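Local coordinates for putative cell surface protein, similar to internalin proteins (Listeria monocytogenes EGD-e, PDB 5KZS), which is of unknown function but, as a putative cell surface protein with internalin-like leucine-rich repeats, may take part in contacts with host cells, at residues N221-H226 against I240-G245. Sequence-based numbering, arbitrary orientation.
Sequences NLDYNH and IENQSG
At the C-terminal end of the leucine-rich repeat solenoid, the asparagine-bearing turn that follows strand 219-221 lies against the chain leaving the last parallel strand, 238-239. Asp223, its CG anti to the backbone N (chi1 -151°), extends its carboxylate to this second chain. OD1 of Asp223 takes two backbone donors, Asn242 N at 2.7 Å, nearly along the C-O axis, and Glu241 N at 3.0 Å from above the carboxylate plane; these amides would be expected to stabilise its charge. Its OD2 receives Asn242 ND2 on the syn lone pair. Asn242 CB sits over the centre of the Tyr224 ring, a CH-pi contact 3.9 Å from the centroid, while Asn242 OD1 is held by the backbone N of Gly330. Beyond, the Gln243 chain bends at chi2 (78°) so that NE2 reaches Leu222 O at 3.1 Å; Asn225 ND2 shares that carbonyl, as befits the repeat's asparagine ladder, and also bonds Leu199 O. His226 ND1, in turn, donates to Ser244 O at 2.5 Å, in the ring plane. Phe201 of the preceding turn stacks on Tyr224, and strand 243-252, paired with strand 331-339, carries the chain into the following mixed sheet.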
loop_
_atom_site.group_PDB
_atom_site.type_symbol
_atom_site.label_atom_id
_atom_site.label_comp_id
_atom_site.label_asym_id
_atom_site.label_seq_id
_atom_site.Cartn_x
_atom_site.Cartn_y
_atom_site.Cartn_z
ATOM N N ASN A 221 -4.448 3.280 8.385
ATOM C CA ASN A 221 -3.070 3.187 8.813
ATOM C C ASN A 221 -2.267 4.332 8.210
ATOM O O ASN A 221 -2.077 4.381 6.992
ATOM C CB ASN A 221 -2.481 1.844 8.411
ATOM C CG ASN A 221 -1.152 1.564 9.082
ATOM O OD1 ASN A 221 -0.438 2.490 9.484
ATOM N ND2 ASN A 221 -0.811 0.281 9.214
ATOM N N LEU A 222 -1.801 5.243 9.067
ATOM C CA LEU A 222 -0.959 6.349 8.634
ATOM C C LEU A 222 0.476 6.300 9.153
ATOM O O LEU A 222 1.209 7.269 8.990
ATOM C CB LEU A 222 -1.614 7.662 9.043
ATOM C CG LEU A 222 -3.037 7.873 8.524
ATOM C CD1 LEU A 222 -3.570 9.215 8.984
ATOM C CD2 LEU A 222 -3.090 7.794 7.008
ATOM N N ASP A 223 0.885 5.174 9.743
ATOM C CA ASP A 223 2.241 4.987 10.276
ATOM C C ASP A 223 3.317 5.387 9.258
ATOM O O ASP A 223 3.135 5.207 8.088
ATOM C CB ASP A 223 2.431 3.515 10.688
ATOM C CG ASP A 223 3.440 3.320 11.832
ATOM O OD1 ASP A 223 3.469 4.145 12.776
ATOM O OD2 ASP A 223 4.189 2.311 11.806
ATOM N N TYR A 224 4.421 5.959 9.715
ATOM C CA TYR A 224 5.539 6.370 8.851
ATOM C C TYR A 224 5.166 7.314 7.697
ATOM O O TYR A 224 5.499 7.080 6.534
ATOM C CB TYR A 224 6.272 5.138 8.329
ATOM C CG TYR A 224 7.117 4.433 9.348
ATOM C CD1 TYR A 224 8.323 4.990 9.766
ATOM C CD2 TYR A 224 6.745 3.190 9.863
ATOM C CE1 TYR A 224 9.132 4.344 10.685
ATOM C CE2 TYR A 224 7.550 2.528 10.783
ATOM C CZ TYR A 224 8.743 3.110 11.192
ATOM O OH TYR A 224 9.559 2.487 12.110
ATOM N N ASN A 225 4.451 8.375 8.041
ATOM C CA ASN A 225 4.150 9.492 7.145
ATOM C C ASN A 225 4.635 10.796 7.833
ATOM O O ASN A 225 5.285 10.744 8.895
ATOM C CB ASN A 225 2.644 9.503 6.839
ATOM C CG ASN A 225 2.264 8.530 5.723
ATOM O OD1 ASN A 225 2.508 8.797 4.546
ATOM N ND2 ASN A 225 1.658 7.403 6.090
ATOM N N HIS A 226 4.334 11.956 7.250
ATOM C CA HIS A 226 4.872 13.211 7.757
ATOM C C HIS A 226 3.804 14.254 8.074
ATOM O O HIS A 226 3.985 15.436 7.781
ATOM C CB HIS A 226 5.883 13.762 6.744
ATOM C CG HIS A 226 6.820 12.727 6.196
ATOM N ND1 HIS A 226 7.956 12.315 6.859
ATOM C CD2 HIS A 226 6.784 12.021 5.045
ATOM C CE1 HIS A 226 8.577 11.397 6.142
ATOM N NE2 HIS A 226 7.886 11.201 5.036
ATOM N N ILE A 240 -1.335 5.503 14.378
ATOM C CA ILE A 240 0.018 5.994 14.156
ATOM C C ILE A 240 0.799 5.632 15.398
ATOM O O ILE A 240 0.294 5.780 16.513
ATOM C CB ILE A 240 0.065 7.532 13.951
ATOM C CG1 ILE A 240 -0.609 7.906 12.629
ATOM C CG2 ILE A 240 1.505 8.069 14.011
ATOM C CD1 ILE A 240 -0.839 9.383 12.446
ATOM N N GLU A 241 1.998 5.115 15.178
ATOM C CA GLU A 241 3.017 5.029 16.215
ATOM C C GLU A 241 4.269 5.801 15.851
ATOM O O GLU A 241 4.924 6.355 16.730
ATOM C CB GLU A 241 3.356 3.572 16.523
ATOM C CG GLU A 241 2.194 2.863 17.212
ATOM C CD GLU A 241 2.551 1.517 17.837
ATOM O OE1 GLU A 241 3.214 0.679 17.180
ATOM O OE2 GLU A 241 2.127 1.303 18.993
ATOM N N ASN A 242 4.613 5.832 14.571
ATOM C CA ASN A 242 5.765 6.582 14.106
ATOM C C ASN A 242 5.346 7.643 13.086
ATOM O O ASN A 242 4.398 7.445 12.325
ATOM C CB ASN A 242 6.773 5.639 13.485
ATOM C CG ASN A 242 6.977 4.385 14.314
ATOM O OD1 ASN A 242 7.554 4.438 15.398
ATOM N ND2 ASN A 242 6.493 3.254 13.815
ATOM N N GLN A 243 6.067 8.757 13.079
ATOM C CA GLN A 243 5.754 9.897 12.218
ATOM C C GLN A 243 6.959 10.834 12.267
ATOM O O GLN A 243 7.579 10.990 13.317
ATOM C CB GLN A 243 4.470 10.596 12.695
ATOM C CG GLN A 243 3.672 11.303 11.604
ATOM C CD GLN A 243 2.800 10.410 10.704
ATOM O OE1 GLN A 243 2.235 10.893 9.712
ATOM N NE2 GLN A 243 2.652 9.135 11.056
ATOM N N SER A 244 7.336 11.407 11.135
ATOM C CA SER A 244 8.511 12.276 11.087
ATOM C C SER A 244 8.142 13.475 10.263
ATOM O O SER A 244 7.634 13.307 9.154
ATOM C CB SER A 244 9.733 11.571 10.480
ATOM O OG SER A 244 9.639 11.386 9.072
ATOM N N GLY A 245 8.393 14.677 10.785
ATOM C CA GLY A 245 8.063 15.889 10.048
ATOM C C GLY A 245 8.876 17.088 10.442
ATOM O O GLY A 245 9.863 16.986 11.163
#